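Local coordinates for toluene, o-xylene monooxygenase oxygenase subunit (Pseudomonas stutzeri, PDB 2INC), which probably takes part, as one chain of a multi-subunit oxygenase, in the oxygen-dependent hydroxylation of toluene, o-xylene and related aromatic compounds, at residues 21-32 with 139-147; 50-60 with 204-212. All blocks are in the same frame, centred on the assembly; numbering follows the deposited sequence.

Interaction 1. Residues 21-32 with 139-147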
loop_
_atom_site.group_PDB
_atom_site.type_symbol
_atom_site.label_atom_id
_atom_site.label_comp_id
_atom_site.label_asym_id
_atom_site.label_seq_id
_atom_site.Cartn_x
_atom_site.Cartn_y
_atom_site.Cartn_z
ATOM N N TYR B 21 11.241 15.022 -5.158
ATOM C CA TYR B 21 11.943 15.130 -6.436
ATOM C C TYR B 21 13.428 15.429 -6.201
ATOM O O TYR B 21 14.302 14.771 -6.777
ATOM C CB TYR B 21 11.289 16.116 -7.411
ATOM C CG TYR B 21 12.123 16.413 -8.635
ATOM C CD1 TYR B 21 12.265 15.469 -9.660
ATOM C CD2 TYR B 21 12.795 17.637 -8.761
ATOM C CE1 TYR B 21 13.022 15.759 -10.778
ATOM C CE2 TYR B 21 13.550 17.932 -9.860
ATOM C CZ TYR B 21 13.702 16.987 -10.854
ATOM O OH TYR B 21 14.459 17.296 -11.948
ATOM N N GLU B 22 13.720 16.471 -5.423
ATOM C CA GLU B 22 15.115 16.789 -5.140
ATOM C C GLU B 22 15.847 15.698 -4.371
ATOM O O GLU B 22 17.011 15.377 -4.684
ATOM C CB GLU B 22 15.212 18.124 -4.418
ATOM C CG GLU B 22 14.865 19.281 -5.342
ATOM C CD GLU B 22 14.724 20.590 -4.587
ATOM O OE1 GLU B 22 13.883 20.664 -3.638
ATOM O OE2 GLU B 22 15.452 21.542 -4.965
ATOM N N VAL B 23 15.172 15.100 -3.397
ATOM C CA VAL B 23 15.791 14.061 -2.578
ATOM C C VAL B 23 16.269 12.875 -3.413
ATOM O O VAL B 23 17.337 12.341 -3.147
ATOM C CB VAL B 23 14.814 13.537 -1.500
ATOM C CG1 VAL B 23 15.320 12.216 -0.845
ATOM C CG2 VAL B 23 14.585 14.641 -0.455
ATOM N N VAL B 24 15.479 12.460 -4.398
ATOM C CA VAL B 24 15.814 11.205 -5.124
ATOM C C VAL B 24 16.441 11.393 -6.490
ATOM O O VAL B 24 16.800 10.377 -7.132
ATOM C CB VAL B 24 14.570 10.302 -5.291
ATOM C CG1 VAL B 24 13.879 10.052 -3.927
ATOM C CG2 VAL B 24 13.539 10.968 -6.237
ATOM N N SER B 25 16.605 12.647 -6.933
ATOM C CA SER B 25 17.000 12.946 -8.335
ATOM C C SER B 25 18.306 13.675 -8.527
ATOM O O SER B 25 18.837 13.688 -9.659
ATOM C CB SER B 25 15.924 13.751 -9.076
ATOM O OG SER B 25 14.665 13.166 -8.831
ATOM N N THR B 26 18.796 14.343 -7.473
ATOM C CA THR B 26 19.870 15.300 -7.676
ATOM C C THR B 26 21.267 14.752 -7.383
ATOM O O THR B 26 21.469 14.000 -6.419
ATOM C CB THR B 26 19.641 16.596 -6.841
ATOM O OG1 THR B 26 19.450 16.233 -5.468
ATOM C CG2 THR B 26 18.373 17.274 -7.302
ATOM N N ASN B 27 22.220 15.155 -8.221
ATOM C CA ASN B 27 23.633 14.995 -7.933
ATOM C C ASN B 27 23.971 13.563 -7.802
ATOM O O ASN B 27 24.753 13.203 -6.883
ATOM C CB ASN B 27 24.028 15.746 -6.648
ATOM C CG ASN B 27 24.018 17.249 -6.853
ATOM O OD1 ASN B 27 25.026 17.916 -6.682
ATOM N ND2 ASN B 27 22.894 17.773 -7.274
ATOM N N LEU B 28 23.452 12.727 -8.733
ATOM C CA LEU B 28 23.655 11.269 -8.615
ATOM C C LEU B 28 24.742 10.682 -9.511
ATOM O O LEU B 28 25.217 9.587 -9.222
ATOM C CB LEU B 28 22.314 10.488 -8.892
ATOM C CG LEU B 28 21.134 10.975 -8.024
ATOM C CD1 LEU B 28 19.888 10.326 -8.396
ATOM C CD2 LEU B 28 21.444 10.749 -6.535
ATOM N N HIS B 29 25.113 11.356 -10.613
ATOM C CA HIS B 29 26.182 10.840 -11.460
ATOM C C HIS B 29 27.476 11.111 -10.731
ATOM O O HIS B 29 27.663 12.204 -10.174
ATOM C CB HIS B 29 26.228 11.508 -12.827
ATOM C CG HIS B 29 25.072 11.126 -13.698
ATOM N ND1 HIS B 29 24.628 11.900 -14.750
ATOM C CD2 HIS B 29 24.296 10.021 -13.691
ATOM C CE1 HIS B 29 23.598 11.311 -15.322
ATOM N NE2 HIS B 29 23.386 10.157 -14.712
ATOM N N TYR B 30 28.309 10.092 -10.711
ATOM C CA TYR B 30 29.649 10.160 -10.089
ATOM C C TYR B 30 30.732 10.157 -11.181
ATOM O O TYR B 30 31.904 10.492 -10.929
ATOM C CB TYR B 30 29.814 9.047 -9.045
ATOM C CG TYR B 30 29.735 7.614 -9.624
ATOM C CD1 TYR B 30 30.789 7.094 -10.321
ATOM C CD2 TYR B 30 28.554 6.809 -9.479
ATOM C CE1 TYR B 30 30.731 5.794 -10.881
ATOM C CE2 TYR B 30 28.485 5.509 -10.031
ATOM C CZ TYR B 30 29.562 5.000 -10.712
ATOM O OH TYR B 30 29.566 3.693 -11.250
ATOM N N PHE B 31 30.368 9.822 -12.427
ATOM C CA PHE B 31 31.367 9.940 -13.506
ATOM C C PHE B 31 31.851 11.342 -13.729
ATOM O O PHE B 31 32.918 11.557 -14.292
ATOM C CB PHE B 31 30.953 9.295 -14.871
ATOM C CG PHE B 31 29.959 10.075 -15.669
ATOM C CD1 PHE B 31 30.388 11.066 -16.556
ATOM C CD2 PHE B 31 28.588 9.844 -15.537
ATOM C CE1 PHE B 31 29.483 11.812 -17.261
ATOM C CE2 PHE B 31 27.690 10.571 -16.293
ATOM C CZ PHE B 31 28.149 11.552 -17.147
ATOM N N THR B 32 31.036 12.315 -13.349
ATOM C CA THR B 32 31.457 13.675 -13.495
ATOM C C THR B 32 32.410 14.152 -12.349
ATOM O O THR B 32 32.944 15.254 -12.443
ATOM C CB THR B 32 30.228 14.592 -13.525
ATOM O OG1 THR B 32 29.363 14.255 -12.434
ATOM C CG2 THR B 32 29.469 14.366 -14.838
ATOM N N ALA B 139 24.123 12.477 -20.834
ATOM C CA ALA B 139 23.848 13.791 -20.183
ATOM C C ALA B 139 24.752 13.999 -18.956
ATOM O O ALA B 139 25.072 13.034 -18.240
ATOM C CB ALA B 139 22.378 13.908 -19.742
ATOM N N PRO B 140 25.144 15.276 -18.677
ATOM C CA PRO B 140 26.014 15.529 -17.527
ATOM C C PRO B 140 25.423 15.714 -16.105
ATOM O O PRO B 140 26.187 16.077 -15.203
ATOM C CB PRO B 140 26.723 16.824 -17.932
ATOM C CG PRO B 140 25.658 17.562 -18.719
ATOM C CD PRO B 140 24.852 16.525 -19.428
ATOM N N ALA B 141 24.128 15.521 -15.884
ATOM C CA ALA B 141 23.494 15.694 -14.585
ATOM C C ALA B 141 22.375 14.666 -14.501
ATOM O O ALA B 141 21.630 14.472 -15.484
ATOM C CB ALA B 141 22.899 17.026 -14.472
ATOM N N SER B 142 22.202 14.074 -13.321
ATOM C CA SER B 142 21.128 13.094 -13.093
ATOM C C SER B 142 19.718 13.638 -13.326
ATOM O O SER B 142 18.808 12.902 -13.755
ATOM C CB SER B 142 21.286 12.447 -11.709
ATOM O OG SER B 142 21.233 13.429 -10.685
ATOM N N THR B 143 19.496 14.916 -13.088
ATOM C CA THR B 143 18.167 15.474 -13.320
ATOM C C THR B 143 17.898 15.649 -14.829
ATOM O O THR B 143 16.749 15.537 -15.249
ATOM C CB THR B 143 17.950 16.843 -12.645
ATOM O OG1 THR B 143 19.090 17.667 -12.939
ATOM C CG2 THR B 143 17.766 16.679 -11.126
ATOM N N ILE B 144 18.943 15.852 -15.634
ATOM C CA ILE B 144 18.784 15.881 -17.098
ATOM C C ILE B 144 18.565 14.427 -17.554
ATOM O O ILE B 144 17.612 14.147 -18.283
ATOM C CB ILE B 144 20.014 16.438 -17.797
ATOM C CG1 ILE B 144 20.240 17.890 -17.397
ATOM C CG2 ILE B 144 19.854 16.392 -19.330
ATOM C CD1 ILE B 144 21.650 18.382 -17.891
ATOM N N THR B 145 19.431 13.517 -17.130
ATOM C CA THR B 145 19.209 12.079 -17.398
ATOM C C THR B 145 17.784 11.551 -17.080
ATOM O O THR B 145 17.197 10.818 -17.896
ATOM C CB THR B 145 20.248 11.200 -16.665
ATOM O OG1 THR B 145 21.504 11.377 -17.288
ATOM C CG2 THR B 145 19.818 9.720 -16.728
ATOM N N ASN B 146 17.211 11.917 -15.931
ATOM C CA ASN B 146 15.900 11.401 -15.584
ATOM C C ASN B 146 14.798 11.883 -16.531
ATOM O O ASN B 146 13.923 11.104 -16.854
ATOM C CB ASN B 146 15.525 11.719 -14.157
ATOM C CG ASN B 146 16.324 10.946 -13.139
ATOM O OD1 ASN B 146 16.145 11.162 -11.945
ATOM N ND2 ASN B 146 17.219 10.049 -13.600
ATOM N N CYS B 147 14.829 13.147 -16.971
ATOM C CA CYS B 147 13.872 13.592 -17.988
ATOM C C CYS B 147 13.952 12.679 -19.239
ATOM O O CYS B 147 12.922 12.358 -19.804
ATOM C CB CYS B 147 14.152 14.991 -18.386
ATOM S SG CYS B 147 13.756 16.063 -17.026
HETATM O O HOH W 1 14.725 15.339 -13.381
HETATM O O HOH W 2 17.099 9.368 -9.698
HETATM O O HOH W 3 13.453 12.091 -11.036
HETATM O O HOH W 4 21.189 16.955 -10.468
HETATM O O HOH W 5 24.378 14.230 -11.601
HETATM O O HOH W 6 26.840 15.039 -12.733
#

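Interaction 2. Residues 50-60 with 204-212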
loop_
_atom_site.group_PDB
_atom_site.type_symbol
_atom_site.label_atom_id
_atom_site.label_comp_id
_atom_site.label_asym_id
_atom_site.label_seq_id
_atom_site.Cartn_x
_atom_site.Cartn_y
_atom_site.Cartn_z
ATOM N N TRP B 50 35.125 8.137 -24.810
ATOM C CA TRP B 50 33.766 8.453 -25.291
ATOM C C TRP B 50 33.214 9.535 -24.392
ATOM O O TRP B 50 32.738 10.539 -24.902
ATOM C CB TRP B 50 32.883 7.245 -25.237
ATOM C CG TRP B 50 31.570 7.520 -25.870
ATOM C CD1 TRP B 50 30.550 8.291 -25.354
ATOM C CD2 TRP B 50 31.126 7.061 -27.146
ATOM N NE1 TRP B 50 29.482 8.292 -26.220
ATOM C CE2 TRP B 50 29.827 7.593 -27.350
ATOM C CE3 TRP B 50 31.710 6.277 -28.153
ATOM C CZ2 TRP B 50 29.094 7.357 -28.499
ATOM C CZ3 TRP B 50 30.981 6.048 -29.325
ATOM C CH2 TRP B 50 29.664 6.560 -29.469
ATOM N N TYR B 51 33.271 9.363 -23.073
ATOM C CA TYR B 51 32.671 10.372 -22.176
ATOM C C TYR B 51 33.408 11.702 -22.111
ATOM O O TYR B 51 32.779 12.802 -21.913
ATOM C CB TYR B 51 32.482 9.850 -20.747
ATOM C CG TYR B 51 31.204 9.042 -20.588
ATOM C CD1 TYR B 51 31.097 7.789 -21.190
ATOM C CD2 TYR B 51 30.080 9.558 -19.960
ATOM C CE1 TYR B 51 29.890 7.021 -21.095
ATOM C CE2 TYR B 51 28.878 8.765 -19.849
ATOM C CZ TYR B 51 28.816 7.511 -20.431
ATOM O OH TYR B 51 27.661 6.716 -20.362
ATOM N N LYS B 52 34.734 11.656 -22.204
ATOM C CA LYS B 52 35.471 12.930 -22.274
ATOM C C LYS B 52 35.154 13.684 -23.541
ATOM O O LYS B 52 34.980 14.889 -23.510
ATOM C CB LYS B 52 36.970 12.696 -22.154
ATOM C CG LYS B 52 37.308 12.077 -20.778
ATOM C CD LYS B 52 38.826 12.072 -20.559
ATOM C CE LYS B 52 39.481 11.127 -21.526
ATOM N NZ LYS B 52 40.919 10.984 -21.133
ATOM N N LYS B 53 35.049 12.976 -24.659
ATOM C CA LYS B 53 34.782 13.676 -25.909
ATOM C C LYS B 53 33.324 14.173 -26.007
ATOM O O LYS B 53 33.120 15.313 -26.426
ATOM C CB LYS B 53 35.169 12.809 -27.104
ATOM C CG LYS B 53 34.842 13.419 -28.452
ATOM C CD LYS B 53 35.572 12.653 -29.550
ATOM C CE LYS B 53 35.194 13.147 -30.964
ATOM N NZ LYS B 53 35.740 14.517 -31.222
ATOM N N TYR B 54 32.334 13.358 -25.584
ATOM C CA TYR B 54 30.947 13.603 -25.928
ATOM C C TYR B 54 30.156 14.153 -24.752
ATOM O O TYR B 54 29.093 14.720 -24.962
ATOM C CB TYR B 54 30.297 12.344 -26.535
ATOM C CG TYR B 54 30.947 11.902 -27.845
ATOM C CD1 TYR B 54 31.123 12.788 -28.902
ATOM C CD2 TYR B 54 31.370 10.610 -28.028
ATOM C CE1 TYR B 54 31.703 12.400 -30.096
ATOM C CE2 TYR B 54 31.940 10.202 -29.241
ATOM C CZ TYR B 54 32.090 11.115 -30.254
ATOM O OH TYR B 54 32.644 10.719 -31.444
ATOM N N CYS B 55 30.648 13.994 -23.512
ATOM C CA CYS B 55 29.987 14.672 -22.409
ATOM C C CYS B 55 30.858 15.917 -22.091
ATOM O O CYS B 55 30.441 17.022 -22.355
ATOM C CB CYS B 55 29.767 13.723 -21.198
ATOM S SG CYS B 55 28.992 14.588 -19.782
ATOM N N PHE B 56 32.087 15.712 -21.595
ATOM C CA PHE B 56 32.904 16.801 -21.036
ATOM C C PHE B 56 33.283 17.876 -22.043
ATOM O O PHE B 56 33.210 19.065 -21.708
ATOM C CB PHE B 56 34.137 16.282 -20.262
ATOM C CG PHE B 56 33.764 15.408 -19.108
ATOM C CD1 PHE B 56 32.873 15.872 -18.155
ATOM C CD2 PHE B 56 34.246 14.116 -18.990
ATOM C CE1 PHE B 56 32.471 15.065 -17.082
ATOM C CE2 PHE B 56 33.839 13.271 -17.914
ATOM C CZ PHE B 56 32.973 13.759 -16.947
ATOM N N ASP B 57 33.604 17.477 -23.266
ATOM C CA ASP B 57 34.059 18.467 -24.271
ATOM C C ASP B 57 32.972 19.118 -25.119
ATOM O O ASP B 57 33.291 19.811 -26.116
ATOM C CB ASP B 57 35.079 17.853 -25.177
ATOM C CG ASP B 57 36.372 17.566 -24.461
ATOM O OD1 ASP B 57 36.559 18.045 -23.296
ATOM O OD2 ASP B 57 37.184 16.824 -25.048
ATOM N N SER B 58 31.706 18.921 -24.748
ATOM C CA SER B 58 30.619 19.482 -25.538
ATOM C C SER B 58 30.757 21.002 -25.502
ATOM O O SER B 58 31.059 21.562 -24.446
ATOM C CB SER B 58 29.259 19.085 -24.975
ATOM O OG SER B 58 28.217 19.649 -25.749
ATOM N N PRO B 59 30.550 21.668 -26.659
ATOM C CA PRO B 59 30.504 23.147 -26.653
ATOM C C PRO B 59 29.344 23.758 -25.885
ATOM O O PRO B 59 29.368 24.968 -25.601
ATOM C CB PRO B 59 30.387 23.510 -28.142
ATOM C CG PRO B 59 29.921 22.259 -28.818
ATOM C CD PRO B 59 30.422 21.102 -28.011
ATOM N N LEU B 60 28.305 22.966 -25.587
ATOM C CA LEU B 60 27.229 23.445 -24.708
ATOM C C LEU B 60 27.681 23.390 -23.244
ATOM O O LEU B 60 27.808 22.314 -22.663
ATOM C CB LEU B 60 25.972 22.597 -24.907
ATOM C CG LEU B 60 24.700 23.130 -24.252
ATOM C CD1 LEU B 60 24.215 24.390 -25.000
ATOM C CD2 LEU B 60 23.590 22.043 -24.303
ATOM N N ILE B 204 23.441 9.252 -34.804
ATOM C CA ILE B 204 24.904 9.199 -34.671
ATOM C C ILE B 204 25.525 10.526 -34.256
ATOM O O ILE B 204 26.763 10.717 -34.319
ATOM C CB ILE B 204 25.575 8.543 -35.901
ATOM C CG1 ILE B 204 25.394 9.390 -37.158
ATOM C CG2 ILE B 204 25.003 7.113 -36.087
ATOM C CD1 ILE B 204 26.224 8.898 -38.317
ATOM N N ALA B 205 24.694 11.439 -33.756
ATOM C CA ALA B 205 25.198 12.694 -33.193
ATOM C C ALA B 205 25.541 12.454 -31.693
ATOM O O ALA B 205 24.624 12.510 -30.855
ATOM C CB ALA B 205 24.101 13.733 -33.287
ATOM N N TRP B 206 26.813 12.182 -31.355
ATOM C CA TRP B 206 27.130 11.611 -30.039
ATOM C C TRP B 206 27.344 12.640 -28.929
ATOM O O TRP B 206 27.250 12.319 -27.737
ATOM C CB TRP B 206 28.341 10.676 -30.095
ATOM C CG TRP B 206 28.320 9.658 -31.151
ATOM C CD1 TRP B 206 29.252 9.506 -32.145
ATOM C CD2 TRP B 206 27.394 8.573 -31.292
ATOM N NE1 TRP B 206 28.951 8.397 -32.910
ATOM C CE2 TRP B 206 27.818 7.806 -32.405
ATOM C CE3 TRP B 206 26.257 8.160 -30.566
ATOM C CZ2 TRP B 206 27.132 6.676 -32.838
ATOM C CZ3 TRP B 206 25.576 7.047 -30.978
ATOM C CH2 TRP B 206 26.023 6.299 -32.123
ATOM N N ASP B 207 27.630 13.875 -29.322
ATOM C CA ASP B 207 27.806 14.943 -28.367
ATOM C C ASP B 207 26.498 15.128 -27.626
ATOM O O ASP B 207 25.451 15.206 -28.262
ATOM C CB ASP B 207 28.161 16.190 -29.123
ATOM C CG ASP B 207 28.391 17.349 -28.218
ATOM O OD1 ASP B 207 29.567 17.648 -27.955
ATOM O OD2 ASP B 207 27.406 17.924 -27.734
ATOM N N TRP B 208 26.527 15.206 -26.300
ATOM C CA TRP B 208 25.256 15.208 -25.576
ATOM C C TRP B 208 24.363 16.363 -25.989
ATOM O O TRP B 208 23.125 16.181 -26.167
ATOM C CB TRP B 208 25.449 15.127 -24.057
ATOM C CG TRP B 208 25.691 16.453 -23.348
ATOM C CD1 TRP B 208 26.869 17.030 -23.103
ATOM C CD2 TRP B 208 24.685 17.343 -22.850
ATOM N NE1 TRP B 208 26.687 18.240 -22.444
ATOM C CE2 TRP B 208 25.346 18.445 -22.286
ATOM C CE3 TRP B 208 23.287 17.289 -22.804
ATOM C CZ2 TRP B 208 24.664 19.491 -21.663
ATOM C CZ3 TRP B 208 22.587 18.359 -22.205
ATOM C CH2 TRP B 208 23.289 19.448 -21.664
ATOM N N GLY B 209 24.980 17.542 -26.163
ATOM C CA GLY B 209 24.209 18.769 -26.484
ATOM C C GLY B 209 23.679 18.719 -27.905
ATOM O O GLY B 209 22.561 19.129 -28.183
ATOM N N GLU B 210 24.478 18.212 -28.822
ATOM C CA GLU B 210 23.964 17.978 -30.178
ATOM C C GLU B 210 22.846 16.953 -30.222
ATOM O O GLU B 210 21.883 17.102 -31.005
ATOM C CB GLU B 210 25.049 17.549 -31.149
ATOM C CG GLU B 210 24.537 17.825 -32.560
ATOM C CD GLU B 210 25.548 17.558 -33.658
ATOM O OE1 GLU B 210 26.660 17.072 -33.361
ATOM O OE2 GLU B 210 25.208 17.863 -34.827
ATOM N N ALA B 211 22.984 15.891 -29.426
ATOM C CA ALA B 211 21.961 14.831 -29.370
ATOM C C ALA B 211 20.663 15.368 -28.872
ATOM O O ALA B 211 19.610 15.124 -29.468
ATOM C CB ALA B 211 22.433 13.638 -28.478
ATOM N N PHE B 212 20.726 16.126 -27.790
ATOM C CA PHE B 212 19.576 16.840 -27.307
ATOM C C PHE B 212 18.928 17.745 -28.360
ATOM O O PHE B 212 17.698 17.763 -28.504
ATOM C CB PHE B 212 19.967 17.610 -26.058
ATOM C CG PHE B 212 18.910 18.585 -25.573
ATOM C CD1 PHE B 212 17.744 18.131 -24.969
ATOM C CD2 PHE B 212 19.112 19.938 -25.721
ATOM C CE1 PHE B 212 16.756 19.009 -24.534
ATOM C CE2 PHE B 212 18.125 20.852 -25.283
ATOM C CZ PHE B 212 16.954 20.369 -24.679
HETATM O O HOH W 7 28.621 20.278 -21.219
#

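Interaction 1. Residues 21-32 with 139-147
Ser25 and Leu28 face Thr143 and Ser142 where the short helix 21-25 ends and crosses the start of helix 142-147 nearly at right angles (97°), the axes 10.7 Å apart at their closest. Ser142 makes the direct polar link. With chi1 at 60°, Ser142 OG lies between its own backbone N and carbonyl carbon and faces the turn 25-28, donating to Ser25 O (2.6 Å) and accepting from Leu28 N (3.0 Å), so one hydroxyl is used in both directions. Ser142 CB meanwhile sits 4.3 Å from the His29 ring centroid, only 6° off the normal, a CH-pi contact over one face. Thr143 CG2 is in van der Waals contact with Tyr21 OH at 3.5 Å, the two side chains crossing at about a right angle; the polar partner of Tyr21 OH in the protein is Asp70 N. Waters add further links between the two segments: one accepts from both His29 N and Ser142 N, another lies between Ser25 OG and Asn146 OD1, donating to Ser25 OG, and a third joins Thr32 OG1 to Pro140 O. Among the neighbouring helices, Pro140 packs on Cys55 of helix 46-56 and Ile144 on Leu264 of helix 241-268, while Leu28 meets an aromatic side chain of another protein chain.

Interaction 2. Residues 50-60 with 204-212
Trp50 drives the edge of its six-membered ring into the face of the Trp206 indole, a T-shaped pair with centroids 4.6 Å apart and planes at 60°. Tyr54 completes the cluster: Trp206 CB lies over the centre of one face of its ring, 3.5 Å from the Tyr54 centroid and almost on the ring normal, which is CH-pi geometry. Tyr134 ties the cluster further, bonding through OH to both Trp50 NE1 and Trp206 O. Next to the cluster the backbones join, Trp208 N donating to Tyr54 O at 2.9 Å (N-H...O 161°). Asp207 extends its carboxylate anti to the backbone N (chi1 -179°), and Asp207 OD2 accepts from Ser58 OG at 2.8 Å on the syn lone pair, from Glu210 N at 3.1 Å on the anti side and, weakly, from Gly209 N. Trp208 lies across Leu60 at about a right angle, CD2 of Leu60 reaching Trp208 CH2 at 3.7 Å, and a water accepts from Trp208 NE1 and donates to Leu60 O. Asp207 is thus the N-cap residue of helix 208-237, a long helix of a chain placed by its family in the ferritin-like clan; Ser58 braces the cap from across the contact.

Interactions 1 and 2 are both largely buried, lie at similar distances from the chain centre (about 19 and 18 Å) and have centres about 17 Å apart. They touch directly: Pro140 CD packs on Trp208 CE2 at 3.5 Å, and Phe31 CE1 on Tyr51 CD2 at 3.6 Å. Each brings an early part of the chain against the start of a long helix, 142-172 and 208-237 respectively. Their chemistry differs. In interaction 1 both direct hydrogen bonds pass through Ser142 and several waters strung along the seam add links, whereas interaction 2 rests on aromatic packing and a capped helix, with one bridging water. Another protein chain reaches eleven residues of interaction 1 but only four of interaction 2.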